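Local atomic coordinates of DNA mismatch repair protein MutL (Aquifex aeolicus, PDB entry 6LZI), a protein that binds ATP and probably hydrolyses it through a Bergerat-fold ATPase domain, acting in DNA mismatch repair. Residues Glu25-Ala30 / Ile47-Asn52; Asp18-Leu23 / Val35-Val40; Glu178-Ser183 / Thr188-Lys193. All coordinates share one frame; numbering follows the deposited sequence.

Contact 1: residues Glu25-Ala30 / Ile47-Asn52. With MG (magnesium ion), chain B; ADP (adenosine-5'-diphosphate), chain H.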
loop_
_atom_site.group_PDB
_atom_site.type_symbol
_atom_site.label_atom_id
_atom_site.label_comp_id
_atom_site.label_asym_id
_atom_site.label_seq_id
_atom_site.Cartn_x
_atom_site.Cartn_y
_atom_site.Cartn_z
ATOM N N GLU A 25 -0.803 1.949 5.392
ATOM C CA GLU A 25 -1.158 3.344 5.679
ATOM C C GLU A 25 -0.556 3.794 7.007
ATOM O O GLU A 25 -0.008 4.910 7.084
ATOM C CB GLU A 25 -2.689 3.534 5.661
ATOM C CG GLU A 25 -3.142 4.941 6.068
ATOM C CD GLU A 25 -4.651 5.124 5.918
ATOM O OE1 GLU A 25 -5.392 5.440 6.909
ATOM O OE2 GLU A 25 -5.096 5.001 4.770
ATOM N N ASN A 26 -0.576 2.909 8.034
ATOM C CA ASN A 26 -0.059 3.254 9.346
ATOM C C ASN A 26 1.451 3.413 9.285
ATOM O O ASN A 26 2.016 4.338 9.897
ATOM C CB ASN A 26 -0.450 2.169 10.358
ATOM C CG ASN A 26 -1.889 2.306 10.786
ATOM O OD1 ASN A 26 -2.479 3.360 10.558
ATOM N ND2 ASN A 26 -2.451 1.317 11.407
ATOM N N SER A 27 2.095 2.588 8.486
ATOM C CA SER A 27 3.556 2.734 8.355
ATOM C C SER A 27 3.915 4.067 7.763
ATOM O O SER A 27 4.891 4.695 8.174
ATOM C CB SER A 27 4.121 1.674 7.461
ATOM O OG SER A 27 3.836 0.409 8.104
ATOM N N LEU A 28 3.220 4.417 6.676
ATOM C CA LEU A 28 3.528 5.709 6.012
ATOM C C LEU A 28 3.157 6.896 6.900
ATOM O O LEU A 28 3.828 7.948 6.867
ATOM C CB LEU A 28 2.758 5.805 4.710
ATOM C CG LEU A 28 3.120 4.703 3.712
ATOM C CD1 LEU A 28 2.221 4.745 2.482
ATOM C CD2 LEU A 28 4.575 4.931 3.215
ATOM N N ASP A 29 2.035 6.785 7.632
ATOM C CA ASP A 29 1.687 7.786 8.630
ATOM C C ASP A 29 2.813 7.981 9.636
ATOM O O ASP A 29 3.056 9.100 10.092
ATOM C CB ASP A 29 0.413 7.423 9.396
ATOM C CG ASP A 29 -0.882 7.531 8.569
ATOM O OD1 ASP A 29 -0.911 8.112 7.448
ATOM O OD2 ASP A 29 -1.870 6.964 9.075
ATOM N N ALA A 30 3.525 6.899 9.982
ATOM C CA ALA A 30 4.637 6.951 10.918
ATOM C C ALA A 30 5.985 7.227 10.244
ATOM O O ALA A 30 7.032 7.021 10.874
ATOM C CB ALA A 30 4.718 5.658 11.710
ATOM N N ILE A 47 -0.523 -12.160 7.250
ATOM C CA ILE A 47 -0.161 -10.862 6.731
ATOM C C ILE A 47 0.787 -10.252 7.737
ATOM O O ILE A 47 0.426 -10.126 8.931
ATOM C CB ILE A 47 -1.442 -9.974 6.631
ATOM C CG1 ILE A 47 -2.427 -10.565 5.598
ATOM C CG2 ILE A 47 -1.127 -8.574 6.174
ATOM C CD1 ILE A 47 -3.866 -10.282 5.978
ATOM N N ARG A 48 1.983 -9.847 7.271
ATOM C CA ARG A 48 2.999 -9.212 8.105
ATOM C C ARG A 48 3.445 -7.924 7.422
ATOM O O ARG A 48 3.687 -7.923 6.202
ATOM C CB ARG A 48 4.215 -10.132 8.306
ATOM C CG ARG A 48 5.191 -9.459 9.188
ATOM C CD ARG A 48 6.377 -10.366 9.542
ATOM N NE ARG A 48 7.050 -10.812 8.327
ATOM C CZ ARG A 48 7.999 -10.129 7.708
ATOM N NH1 ARG A 48 8.404 -8.932 8.174
ATOM N NH2 ARG A 48 8.532 -10.643 6.610
ATOM N N VAL A 49 3.472 -6.824 8.190
ATOM C CA VAL A 49 3.961 -5.541 7.682
ATOM C C VAL A 49 4.956 -4.997 8.671
ATOM O O VAL A 49 4.627 -4.771 9.837
ATOM C CB VAL A 49 2.803 -4.551 7.452
ATOM C CG1 VAL A 49 3.294 -3.162 6.934
ATOM C CG2 VAL A 49 1.840 -5.087 6.436
ATOM N N LYS A 50 6.138 -4.728 8.176
ATOM C CA LYS A 50 7.267 -4.289 8.938
ATOM C C LYS A 50 7.623 -2.927 8.373
ATOM O O LYS A 50 7.697 -2.765 7.147
ATOM C CB LYS A 50 8.418 -5.211 8.756
ATOM C CG LYS A 50 9.653 -4.820 9.659
ATOM C CD LYS A 50 10.672 -5.889 9.301
ATOM C CE LYS A 50 11.951 -5.755 10.133
ATOM N NZ LYS A 50 12.629 -4.570 9.582
ATOM N N ASP A 51 7.934 -2.008 9.268
ATOM C CA ASP A 51 8.398 -0.679 8.870
ATOM C C ASP A 51 9.487 -0.181 9.814
ATOM O O ASP A 51 9.679 -0.700 10.941
ATOM C CB ASP A 51 7.198 0.327 8.816
ATOM C CG ASP A 51 6.673 0.738 10.176
ATOM O OD1 ASP A 51 7.473 1.195 11.070
ATOM O OD2 ASP A 51 5.422 0.555 10.398
ATOM N N ASN A 52 10.228 0.835 9.324
ATOM C CA ASN A 52 11.290 1.478 10.074
ATOM C C ASN A 52 10.892 2.908 10.452
ATOM O O ASN A 52 11.743 3.795 10.490
ATOM C CB ASN A 52 12.597 1.478 9.254
ATOM C CG ASN A 52 12.489 2.368 8.004
ATOM O OD1 ASN A 52 11.383 2.805 7.629
ATOM N ND2 ASN A 52 13.636 2.700 7.379
HETATM MG MG MG B . -4.458 3.794 10.680
HETATM P PB ADP H . -5.490 5.590 12.956
HETATM O O1B ADP H . -4.293 5.251 12.134
HETATM O O2B ADP H . -5.163 6.622 14.067
HETATM O O3B ADP H . -6.647 6.068 12.106
HETATM P PA ADP H . -5.145 2.840 13.685
HETATM O O1A ADP H . -5.997 1.870 14.451
HETATM O O2A ADP H . -4.795 2.418 12.299
HETATM O O3A ADP H . -5.979 4.272 13.713
HETATM O "O5'" ADP H . -3.713 3.017 14.411
HETATM C "C5'" ADP H . -3.889 3.582 15.711
HETATM C "C4'" ADP H . -2.640 4.348 16.135
HETATM O "O4'" ADP H . -1.585 3.437 16.322
HETATM C "C3'" ADP H . -2.112 5.382 15.162
HETATM O "O3'" ADP H . -2.723 6.671 15.444
HETATM C "C2'" ADP H . -0.638 5.439 15.515
HETATM O "O2'" ADP H . -0.588 6.321 16.684
HETATM C "C1'" ADP H . -0.348 4.040 15.999
HETATM N N9 ADP H . 0.249 3.201 14.968
HETATM C C8 ADP H . -0.337 2.192 14.266
HETATM N N7 ADP H . 0.546 1.617 13.407
HETATM C C5 ADP H . 1.699 2.316 13.573
HETATM C C6 ADP H . 3.021 2.209 12.950
HETATM N N6 ADP H . 3.242 1.283 11.977
HETATM N N1 ADP H . 3.979 3.084 13.365
HETATM C C2 ADP H . 3.679 4.040 14.339
HETATM N N3 ADP H . 2.510 4.173 14.961
HETATM C C4 ADP H . 1.518 3.313 14.602
HETATM O O HOH W 1 -4.139 5.208 9.240
HETATM O O HOH W 2 -4.695 2.070 9.309
HETATM O O HOH W 3 -6.630 4.068 10.575
#
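Ser27 and Asp51 meet through one hydrogen bond: Ser27 OG donates to Asp51 OD2 over 2.8 Å, arriving on the anti side of the carboxylate, 18° out of its plane. Ser27 OG lies anti to its carbonyl carbon (chi1 -62°), which turns it to the strand; it is also hydrogen-bonded to Leu23 O, one turn back in the helix. The same OD2 accepts the adenine amino group, ADP N6, at 2.8 Å, and OD1 takes the backbone N of Gly53, so both carboxylate oxygens are engaged and the group is fixed against rotation. Were Asp51 an alanine, the adenine N6 would probably lose its acceptor and Ser27 OG would be left with Leu23 O.

Metal coordination involves the neighbouring residue, Asn26. Its OD1 binds magnesium at 2.0 Å, while Asn26 ND2 donates to ADP O2A at 2.7 Å; the amide thus holds metal and alpha-phosphate together. ADP O1B, O2A and three waters complete six ligands. Water 1 donates to Glu25 OE1 and Asp29 OD2, which orient it as a second shell.

Van der Waals contact is slight: the Val49 methyl CG1 lies 3.8 Å from the hydroxyl oxygen Ser27 OG, and Ala30 CB abuts the adenine.

In the Bergerat fold, the end of helix 16-29 packs against strand 46-51, itself flanked in the sheet by strands 34-40 and 134-140.

Contact 2: residues Asp18-Leu23 / Val35-Val40; sequences DVVKEL and VEVEIV
Val20 faces Val37 and Ile39 between helix 16-29 and strand 34-40, and three branched side chains carry the whole contact. The nearest backbones, Val20 CA and Val37 CA, stand 7.9 Å apart, so the backbones meet only through side chains.

Val20 has CG1 anti to its backbone N (chi1 177°), which puts CG2 anti to the carbonyl carbon and spreads both methyls toward the sheet. They divide the work. Val20 CG1 meets Val37 CG1 at 4.2 Å, methyl to methyl, whereas Val20 CG2 reaches along the strand to Ile39 CG2 at 4.5 Å. Val37 CG1 also lies 4.6 Å from Val20 CG2, and so looks into the fork of the helix valine. Val37 repeats the rotamer of Val20, with CG1 extended from the strand (chi1 -176°).

Ile39 differs. Its CG1 stands between backbone N and carbonyl carbon (chi1 56°), and this turns CG2, rather than the longer ethyl branch, to Val20. Ile39 CG1 instead packs on Ser183 of the neighbouring strand. Two residues apart on one face of the strand, Val37 CG1 and Ile39 CG2 come within 4.3 Å of each other and offer Val20 a continuous surface.

Leu166 and Ile167 of helix 156-173 also cover Val20. This is helix-on-sheet packing within the Bergerat ATPase fold, away from the nucleotide: the side chain of Val37 is about 11 Å from the bound ADP.

All three touching residues are buried, and only methyl groups face one another. With 86 Å² buried and no polar pairing between the segments, the contact rests on dispersion and exclusion of water, and its fit is set by shape and rotamer rather than by directed bonds.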
loop_
_atom_site.group_PDB
_atom_site.type_symbol
_atom_site.label_atom_id
_atom_site.label_comp_id
_atom_site.label_asym_id
_atom_site.label_seq_id
_atom_site.Cartn_x
_atom_site.Cartn_y
_atom_site.Cartn_z
ATOM N N ASP A 18 -7.518 -5.556 2.611
ATOM C CA ASP A 18 -7.961 -4.432 3.435
ATOM C C ASP A 18 -7.051 -4.280 4.638
ATOM O O ASP A 18 -6.824 -3.169 5.133
ATOM C CB ASP A 18 -9.384 -4.631 3.932
ATOM C CG ASP A 18 -10.390 -4.686 2.813
ATOM O OD1 ASP A 18 -10.256 -3.912 1.827
ATOM O OD2 ASP A 18 -11.309 -5.543 2.887
ATOM N N VAL A 19 -6.615 -5.423 5.178
ATOM C CA VAL A 19 -5.640 -5.429 6.247
ATOM C C VAL A 19 -4.325 -4.786 5.799
ATOM O O VAL A 19 -3.750 -3.947 6.516
ATOM C CB VAL A 19 -5.401 -6.844 6.741
ATOM C CG1 VAL A 19 -4.298 -6.773 7.835
ATOM C CG2 VAL A 19 -6.680 -7.430 7.285
ATOM N N VAL A 20 -3.790 -5.223 4.658
ATOM C CA VAL A 20 -2.523 -4.682 4.175
ATOM C C VAL A 20 -2.647 -3.185 4.011
ATOM O O VAL A 20 -1.775 -2.433 4.405
ATOM C CB VAL A 20 -2.180 -5.313 2.828
ATOM C CG1 VAL A 20 -0.897 -4.733 2.222
ATOM C CG2 VAL A 20 -2.003 -6.812 3.012
ATOM N N LYS A 21 -3.816 -2.745 3.542
ATOM C CA LYS A 21 -3.987 -1.320 3.283
ATOM C C LYS A 21 -3.836 -0.540 4.586
ATOM O O LYS A 21 -3.104 0.488 4.674
ATOM C CB LYS A 21 -5.381 -1.083 2.675
ATOM C CG LYS A 21 -5.687 0.391 2.424
ATOM C CD LYS A 21 -6.450 0.999 3.600
ATOM C CE LYS A 21 -7.080 2.302 3.227
ATOM N NZ LYS A 21 -7.634 2.907 4.466
ATOM N N GLU A 22 -4.577 -0.983 5.602
ATOM C CA GLU A 22 -4.564 -0.272 6.877
ATOM C C GLU A 22 -3.202 -0.317 7.470
ATOM O O GLU A 22 -2.737 0.703 7.981
ATOM C CB GLU A 22 -5.567 -0.819 7.861
ATOM C CG GLU A 22 -6.981 -0.753 7.318
ATOM C CD GLU A 22 -7.504 0.675 7.202
ATOM O OE1 GLU A 22 -8.447 0.939 6.406
ATOM O OE2 GLU A 22 -6.955 1.567 7.859
ATOM N N LEU A 23 -2.508 -1.476 7.365
ATOM C CA LEU A 23 -1.176 -1.489 7.985
ATOM C C LEU A 23 -0.192 -0.580 7.241
ATOM O O LEU A 23 0.567 0.155 7.869
ATOM C CB LEU A 23 -0.625 -2.930 8.084
ATOM C CG LEU A 23 -1.585 -3.718 8.990
ATOM C CD1 LEU A 23 -1.049 -5.222 8.984
ATOM C CD2 LEU A 23 -1.824 -3.241 10.380
ATOM N N VAL A 35 9.113 -0.155 3.885
ATOM C CA VAL A 35 7.936 -0.924 4.248
ATOM C C VAL A 35 8.053 -2.317 3.647
ATOM O O VAL A 35 8.203 -2.468 2.428
ATOM C CB VAL A 35 6.684 -0.219 3.725
ATOM C CG1 VAL A 35 5.443 -1.111 4.016
ATOM C CG2 VAL A 35 6.529 1.201 4.364
ATOM N N GLU A 36 7.933 -3.328 4.486
ATOM C CA GLU A 36 8.116 -4.693 4.016
ATOM C C GLU A 36 6.814 -5.409 4.287
ATOM O O GLU A 36 6.332 -5.373 5.430
ATOM C CB GLU A 36 9.226 -5.354 4.813
ATOM C CG GLU A 36 9.526 -6.779 4.383
ATOM C CD GLU A 36 10.660 -7.333 5.242
ATOM O OE1 GLU A 36 11.793 -6.816 5.079
ATOM O OE2 GLU A 36 10.395 -8.186 6.123
ATOM N N VAL A 37 6.254 -6.049 3.247
ATOM C CA VAL A 37 5.032 -6.815 3.391
ATOM C C VAL A 37 5.269 -8.272 3.054
ATOM O O VAL A 37 5.901 -8.601 2.036
ATOM C CB VAL A 37 3.960 -6.272 2.437
ATOM C CG1 VAL A 37 2.616 -7.011 2.637
ATOM C CG2 VAL A 37 3.772 -4.718 2.623
ATOM N N GLU A 38 4.674 -9.163 3.849
ATOM C CA GLU A 38 4.740 -10.594 3.555
ATOM C C GLU A 38 3.338 -11.144 3.677
ATOM O O GLU A 38 2.625 -10.831 4.622
ATOM C CB GLU A 38 5.705 -11.321 4.509
ATOM C CG GLU A 38 5.547 -12.796 4.348
ATOM C CD GLU A 38 6.602 -13.571 5.086
ATOM O OE1 GLU A 38 7.179 -12.978 6.047
ATOM O OE2 GLU A 38 6.840 -14.754 4.688
ATOM N N ILE A 39 2.928 -11.960 2.697
ATOM C CA ILE A 39 1.666 -12.646 2.845
ATOM C C ILE A 39 1.905 -14.125 2.621
ATOM O O ILE A 39 2.827 -14.528 1.875
ATOM C CB ILE A 39 0.607 -12.104 1.862
ATOM C CG1 ILE A 39 1.117 -12.190 0.456
ATOM C CG2 ILE A 39 0.288 -10.580 2.143
ATOM C CD1 ILE A 39 -0.014 -11.934 -0.527
ATOM N N VAL A 40 1.098 -14.926 3.301
ATOM C CA VAL A 40 1.122 -16.387 3.151
ATOM C C VAL A 40 -0.318 -16.782 2.901
ATOM O O VAL A 40 -1.191 -16.380 3.673
ATOM C CB VAL A 40 1.677 -17.045 4.423
ATOM C CG1 VAL A 40 1.776 -18.624 4.292
ATOM C CG2 VAL A 40 3.086 -16.478 4.740
#

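Contact 3: residues Glu178-Ser183 / Thr188-Lys193; sequences EFTLFS and TLKLKK
Phe179 and Leu191 exchange two backbone hydrogen bonds, Phe179 N to Leu191 O at 3.0 Å and Leu191 N to Phe179 O at 2.8 Å, as an antiparallel hydrogen-bonded pair. Thr180 and Lys190 form the non-hydrogen-bonded pair that follows. Next, Leu181 N donates to Leu189 O at 2.9 Å, but the return is split: Leu181 O accepts Leu189 N at 3.1 Å and, weakly, Thr188 N at 2.7 Å, where the N-H...O angle is only 128°. Two residues facing one make this a classic beta bulge. Beside it, the hydroxyls Ser183 OG and Thr188 OG1 share a weak bond of 3.4 Å.

At the other end, Glu178 runs extended, CG anti to the backbone N (chi1 176°), while Lys192 beside it bends at chi2 and chi3. In a salt bridge, Lys192 NZ donates to Glu178 OE1 at 3.0 Å from above the carboxylate plane; OE2 takes water 4, which accepts the N-H of Lys193.

Phe179, Leu181, Leu189 and Leu191 share one face of this hairpin; Phe179, Leu181 and Leu191 touch helix 156-173, and Phe179 and Leu191 also helix 196-204. Strand 178-183 runs parallel to strand 34-40, and strand 186-191 forms one edge of the sheet.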
loop_
_atom_site.group_PDB
_atom_site.type_symbol
_atom_site.label_atom_id
_atom_site.label_comp_id
_atom_site.label_asym_id
_atom_site.label_seq_id
_atom_site.Cartn_x
_atom_site.Cartn_y
_atom_site.Cartn_z
ATOM N N GLU A 178 10.904 2.774 0.217
ATOM C CA GLU A 178 11.180 1.454 -0.318
ATOM C C GLU A 178 10.037 0.528 0.034
ATOM O O GLU A 178 9.509 0.574 1.141
ATOM C CB GLU A 178 12.520 0.938 0.236
ATOM C CG GLU A 178 12.859 -0.494 -0.198
ATOM C CD GLU A 178 14.233 -0.851 0.287
ATOM O OE1 GLU A 178 14.516 -2.043 0.449
ATOM O OE2 GLU A 178 15.038 0.080 0.490
ATOM N N PHE A 179 9.652 -0.315 -0.919
ATOM C CA PHE A 179 8.633 -1.315 -0.675
ATOM C C PHE A 179 9.154 -2.677 -1.078
ATOM O O PHE A 179 9.708 -2.846 -2.163
ATOM C CB PHE A 179 7.348 -1.031 -1.497
ATOM C CG PHE A 179 6.634 0.176 -1.057
ATOM C CD1 PHE A 179 5.657 0.102 -0.080
ATOM C CD2 PHE A 179 6.912 1.424 -1.661
ATOM C CE1 PHE A 179 4.995 1.221 0.339
ATOM C CE2 PHE A 179 6.285 2.549 -1.208
ATOM C CZ PHE A 179 5.349 2.436 -0.226
ATOM N N THR A 180 8.875 -3.663 -0.256
ATOM C CA THR A 180 9.132 -5.031 -0.613
ATOM C C THR A 180 7.863 -5.823 -0.333
ATOM O O THR A 180 7.185 -5.572 0.666
ATOM C CB THR A 180 10.296 -5.597 0.209
ATOM O OG1 THR A 180 11.447 -4.751 -0.008
ATOM C CG2 THR A 180 10.640 -6.944 -0.288
ATOM N N LEU A 181 7.569 -6.807 -1.210
ATOM C CA LEU A 181 6.488 -7.770 -0.966
ATOM C C LEU A 181 7.035 -9.172 -1.178
ATOM O O LEU A 181 7.565 -9.450 -2.242
ATOM C CB LEU A 181 5.319 -7.550 -1.943
ATOM C CG LEU A 181 4.182 -8.589 -1.910
ATOM C CD1 LEU A 181 3.375 -8.590 -0.575
ATOM C CD2 LEU A 181 3.229 -8.276 -3.094
ATOM N N PHE A 182 6.894 -10.040 -0.161
ATOM C CA PHE A 182 7.091 -11.470 -0.257
ATOM C C PHE A 182 5.716 -12.136 -0.256
ATOM O O PHE A 182 4.908 -11.866 0.626
ATOM C CB PHE A 182 7.880 -12.006 0.947
ATOM C CG PHE A 182 9.246 -11.414 1.104
ATOM C CD1 PHE A 182 10.322 -11.974 0.473
ATOM C CD2 PHE A 182 9.445 -10.256 1.873
ATOM C CE1 PHE A 182 11.582 -11.412 0.600
ATOM C CE2 PHE A 182 10.712 -9.699 2.008
ATOM C CZ PHE A 182 11.772 -10.265 1.359
ATOM N N SER A 183 5.451 -13.019 -1.211
ATOM C CA SER A 183 4.240 -13.821 -1.142
ATOM C C SER A 183 4.581 -15.286 -1.359
ATOM O O SER A 183 5.321 -15.614 -2.294
ATOM C CB SER A 183 3.187 -13.373 -2.165
ATOM O OG SER A 183 3.761 -13.007 -3.371
ATOM N N THR A 188 8.274 -11.074 -4.336
ATOM C CA THR A 188 7.623 -10.780 -5.604
ATOM C C THR A 188 7.668 -9.299 -6.007
ATOM O O THR A 188 7.396 -8.994 -7.169
ATOM C CB THR A 188 6.200 -11.276 -5.646
ATOM O OG1 THR A 188 5.350 -10.416 -4.902
ATOM C CG2 THR A 188 6.137 -12.761 -5.154
ATOM N N LEU A 189 8.063 -8.393 -5.122
ATOM C CA LEU A 189 8.118 -6.983 -5.526
ATOM C C LEU A 189 9.226 -6.352 -4.703
ATOM O O LEU A 189 9.315 -6.617 -3.501
ATOM C CB LEU A 189 6.757 -6.288 -5.331
ATOM C CG LEU A 189 6.397 -4.804 -5.523
ATOM C CD1 LEU A 189 6.959 -3.939 -4.414
ATOM C CD2 LEU A 189 6.821 -4.277 -6.879
ATOM N N LYS A 190 10.116 -5.597 -5.349
ATOM C CA LYS A 190 11.172 -4.901 -4.615
ATOM C C LYS A 190 11.340 -3.583 -5.327
ATOM O O LYS A 190 11.735 -3.583 -6.498
ATOM C CB LYS A 190 12.529 -5.613 -4.620
ATOM C CG LYS A 190 12.533 -6.985 -4.171
ATOM C CD LYS A 190 11.918 -7.974 -5.181
ATOM C CE LYS A 190 12.532 -7.945 -6.567
ATOM N NZ LYS A 190 11.472 -8.358 -7.540
ATOM N N LEU A 191 11.011 -2.497 -4.649
ATOM C CA LEU A 191 11.156 -1.155 -5.203
ATOM C C LEU A 191 12.018 -0.316 -4.277
ATOM O O LEU A 191 11.649 -0.115 -3.130
ATOM C CB LEU A 191 9.779 -0.510 -5.357
ATOM C CG LEU A 191 9.038 -1.332 -6.415
ATOM C CD1 LEU A 191 7.591 -0.955 -6.375
ATOM C CD2 LEU A 191 9.638 -1.049 -7.793
ATOM N N LYS A 192 13.167 0.180 -4.775
ATOM C CA LYS A 192 13.997 1.054 -3.968
ATOM C C LYS A 192 13.631 2.503 -4.218
ATOM O O LYS A 192 12.966 2.845 -5.206
ATOM C CB LYS A 192 15.463 0.814 -4.285
ATOM C CG LYS A 192 15.658 -0.713 -4.107
ATOM C CD LYS A 192 15.894 -1.066 -2.702
ATOM C CE LYS A 192 16.847 -2.277 -2.643
ATOM N NZ LYS A 192 16.799 -2.926 -1.308
ATOM N N LYS A 193 14.045 3.322 -3.269
ATOM C CA LYS A 193 13.857 4.778 -3.336
ATOM C C LYS A 193 14.360 5.349 -4.664
ATOM O O LYS A 193 15.448 4.984 -5.152
ATOM C CB LYS A 193 14.625 5.368 -2.144
ATOM C CG LYS A 193 14.617 6.915 -2.065
ATOM C CD LYS A 193 15.613 7.406 -0.967
ATOM C CE LYS A 193 15.682 8.962 -0.834
ATOM N NZ LYS A 193 15.007 9.694 -1.976
HETATM O O HOH W 4 15.649 2.299 -1.044
#

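How the contacts relate
Contacts 1 and 2 are buried and share helix 16-29, set against adjacent strands of one sheet; contact 3, partly buried, is the hairpin at one edge of that sheet. Chemistry follows position. Where the helix ends beside the nucleotide, contact 1 is polar and metal-linked; earlier turns of the helix make contact 2 purely apolar; contact 3 relies on backbone pairing, with a salt bridge near its exposed end. Contacts 1 and 2 are joined by Lys50 O with Glu36 N and by the Arg48-Glu38 salt bridge, contacts 2 and 3 by Val37 pairing with Thr180 and Phe182. Contacts 1 and 3 do not touch, their centres about 13 Å apart.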